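Side-chain contact in GNAT family acetyltransferase (Mycobacterium smegmatis, PDB 6C30), which probably transfers an acetyl group from acetyl-coenzyme A to an amino group, as a RimJ-type N-acetyltransferase of the GNAT family: residues A[177-182]-A[187-192]. Sequence-based numbering, arbitrary orientation.
Sequences LKRYLE and WRDHLL
Leu177 and His190 form an antiparallel hydrogen-bonded pair within a beta hairpin, and beyond it the register slips by two residues at a classic beta bulge in which Tyr180 and Leu181 both face Arg188. Strand 172-180 pairs here with strand 186-196, which joins the rest of the GNAT sheet through strand 150-155. Leu177 N and His190 O lie 2.7 Å apart, with a reciprocal bond from His190 N to Leu177 O; past the bulge, Arg188 N donates to Leu181 O.

Asp189 braces the corner of the chain with both carboxylate oxygens. Asp189 OD2 takes the salt bridge from Lys178 NZ on the syn side at 2.7 Å, while Asp189 OD1 receives Arg179 N on the anti side at 2.9 Å. The Lys178 chain, bent at chi2 (-63°) and chi3 (-68°), curls back to lie alongside the aspartate.

Aromatic contacts lie on the two faces of the hairpin. Leu181 CD1 sits over one face of the His190 imidazole, 4.0 Å from its centroid, and the edge of the Tyr180 ring is directed at the face of the same imidazole in an offset edge-to-face pair, planes at 62°. On the opposite face of the hairpin, Glu182 CB makes a CH-pi contact with the six-membered ring of Trp187, almost on its normal at 3.9 Å from the centroid.

Arg188 O is the hub of the bulge: Tyr180 N (3.0 Å) and His190 ND1 (2.9 Å) approach it from opposite faces of the carbonyl plane, the latter bond lying in the imidazole plane, which helps to set the rotation of the ring.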
loop_
_atom_site.group_PDB
_atom_site.type_symbol
_atom_site.label_atom_id
_atom_site.label_comp_id
_atom_site.label_asym_id
_atom_site.label_seq_id
_atom_site.Cartn_x
_atom_site.Cartn_y
_atom_site.Cartn_z
ATOM N N LEU A 177 -14.934 -33.379 4.796
ATOM C CA LEU A 177 -13.724 -34.149 4.565
ATOM C C LEU A 177 -13.297 -34.798 5.874
ATOM O O LEU A 177 -12.863 -34.116 6.802
ATOM C CB LEU A 177 -12.622 -33.240 4.003
ATOM C CG LEU A 177 -13.057 -32.310 2.877
ATOM C CD1 LEU A 177 -11.876 -31.458 2.440
ATOM C CD2 LEU A 177 -13.648 -33.099 1.695
ATOM N N LYS A 178 -13.460 -36.112 5.970
ATOM C CA LYS A 178 -13.162 -36.814 7.213
ATOM C C LYS A 178 -11.658 -36.891 7.499
ATOM O O LYS A 178 -10.868 -37.243 6.619
ATOM C CB LYS A 178 -13.744 -38.235 7.179
ATOM C CG LYS A 178 -15.266 -38.281 7.035
ATOM C CD LYS A 178 -15.999 -37.644 8.222
ATOM C CE LYS A 178 -15.820 -38.457 9.487
ATOM N NZ LYS A 178 -16.579 -37.857 10.633
ATOM N N ARG A 179 -11.271 -36.562 8.733
ATOM C CA ARG A 179 -9.886 -36.738 9.191
ATOM C C ARG A 179 -8.914 -36.101 8.196
ATOM O O ARG A 179 -7.910 -36.699 7.815
ATOM C CB ARG A 179 -9.570 -38.230 9.383
ATOM C CG ARG A 179 -10.422 -38.901 10.457
ATOM C CD ARG A 179 -10.280 -40.427 10.463
ATOM N NE ARG A 179 -10.731 -41.036 9.211
ATOM C CZ ARG A 179 -12.003 -41.297 8.918
ATOM N NH1 ARG A 179 -12.964 -41.011 9.790
ATOM N NH2 ARG A 179 -12.318 -41.851 7.753
ATOM N N TYR A 180 -9.236 -34.886 7.770
ATOM C CA TYR A 180 -8.618 -34.294 6.591
ATOM C C TYR A 180 -7.218 -33.722 6.837
ATOM O O TYR A 180 -6.296 -33.984 6.067
ATOM C CB TYR A 180 -9.550 -33.206 6.025
ATOM C CG TYR A 180 -9.012 -32.515 4.793
ATOM C CD1 TYR A 180 -8.837 -33.213 3.603
ATOM C CD2 TYR A 180 -8.689 -31.165 4.817
ATOM C CE1 TYR A 180 -8.342 -32.578 2.475
ATOM C CE2 TYR A 180 -8.200 -30.525 3.691
ATOM C CZ TYR A 180 -8.021 -31.238 2.530
ATOM O OH TYR A 180 -7.526 -30.585 1.418
ATOM N N LEU A 181 -7.074 -32.920 7.889
ATOM C CA LEU A 181 -5.815 -32.233 8.170
ATOM C C LEU A 181 -5.369 -32.519 9.589
ATOM O O LEU A 181 -6.203 -32.611 10.506
ATOM C CB LEU A 181 -5.964 -30.721 7.968
ATOM C CG LEU A 181 -5.814 -30.177 6.548
ATOM C CD1 LEU A 181 -6.441 -28.795 6.416
ATOM C CD2 LEU A 181 -4.334 -30.153 6.138
ATOM N N GLU A 182 -4.060 -32.646 9.779
ATOM C CA GLU A 182 -3.501 -32.871 11.101
ATOM C C GLU A 182 -3.467 -31.539 11.835
ATOM O O GLU A 182 -2.668 -30.659 11.504
ATOM C CB GLU A 182 -2.100 -33.467 11.003
ATOM C CG GLU A 182 -1.717 -34.369 12.156
ATOM C CD GLU A 182 -0.249 -34.769 12.114
ATOM O OE1 GLU A 182 0.445 -34.456 11.119
ATOM O OE2 GLU A 182 0.213 -35.392 13.090
ATOM N N TRP A 187 -5.978 -36.033 13.418
ATOM C CA TRP A 187 -6.552 -35.789 12.094
ATOM C C TRP A 187 -7.992 -35.317 12.243
ATOM O O TRP A 187 -8.826 -36.049 12.768
ATOM C CB TRP A 187 -6.478 -37.056 11.241
ATOM C CG TRP A 187 -5.085 -37.421 10.879
ATOM C CD1 TRP A 187 -4.279 -38.336 11.500
ATOM C CD2 TRP A 187 -4.315 -36.869 9.808
ATOM N NE1 TRP A 187 -3.056 -38.393 10.870
ATOM C CE2 TRP A 187 -3.053 -37.500 9.828
ATOM C CE3 TRP A 187 -4.573 -35.909 8.825
ATOM C CZ2 TRP A 187 -2.050 -37.191 8.908
ATOM C CZ3 TRP A 187 -3.582 -35.602 7.910
ATOM C CH2 TRP A 187 -2.336 -36.248 7.958
ATOM N N ARG A 188 -8.286 -34.098 11.791
ATOM C CA ARG A 188 -9.569 -33.447 12.074
ATOM C C ARG A 188 -10.449 -33.273 10.843
ATOM O O ARG A 188 -9.972 -32.843 9.787
ATOM C CB ARG A 188 -9.349 -32.063 12.699
ATOM C CG ARG A 188 -8.343 -32.011 13.826
ATOM C CD ARG A 188 -9.009 -32.308 15.123
ATOM N NE ARG A 188 -8.114 -32.191 16.271
ATOM C CZ ARG A 188 -8.513 -32.441 17.512
ATOM N NH1 ARG A 188 -9.772 -32.800 17.725
ATOM N NH2 ARG A 188 -7.670 -32.338 18.531
ATOM N N ASP A 189 -11.741 -33.585 10.978
ATOM C CA ASP A 189 -12.700 -33.289 9.916
ATOM C C ASP A 189 -12.667 -31.809 9.539
ATOM O O ASP A 189 -12.586 -30.946 10.413
ATOM C CB ASP A 189 -14.134 -33.613 10.337
ATOM C CG ASP A 189 -14.384 -35.087 10.606
ATOM O OD1 ASP A 189 -13.491 -35.952 10.429
ATOM O OD2 ASP A 189 -15.541 -35.363 10.999
ATOM N N HIS A 190 -12.748 -31.517 8.247
ATOM C CA HIS A 190 -12.913 -30.152 7.757
ATOM C C HIS A 190 -14.061 -30.112 6.758
ATOM O O HIS A 190 -14.153 -30.978 5.879
ATOM C CB HIS A 190 -11.636 -29.640 7.077
ATOM C CG HIS A 190 -10.547 -29.229 8.024
ATOM N ND1 HIS A 190 -9.893 -30.124 8.842
ATOM C CD2 HIS A 190 -9.980 -28.017 8.259
ATOM C CE1 HIS A 190 -8.981 -29.480 9.553
ATOM N NE2 HIS A 190 -9.007 -28.205 9.211
ATOM N N LEU A 191 -14.946 -29.131 6.897
ATOM C CA LEU A 191 -15.901 -28.822 5.841
ATOM C C LEU A 191 -15.173 -28.285 4.624
ATOM O O LEU A 191 -14.164 -27.591 4.756
ATOM C CB LEU A 191 -16.928 -27.795 6.321
ATOM C CG LEU A 191 -17.915 -28.304 7.371
ATOM C CD1 LEU A 191 -18.473 -27.137 8.148
ATOM C CD2 LEU A 191 -19.032 -29.112 6.726
ATOM N N LEU A 192 -15.673 -28.628 3.446
ATOM C CA LEU A 192 -15.211 -28.049 2.204
ATOM C C LEU A 192 -16.273 -27.078 1.723
ATOM O O LEU A 192 -17.444 -27.454 1.586
ATOM C CB LEU A 192 -14.964 -29.141 1.154
ATOM C CG LEU A 192 -14.536 -28.671 -0.233
ATOM C CD1 LEU A 192 -13.159 -28.029 -0.173
ATOM C CD2 LEU A 192 -14.544 -29.822 -1.238
#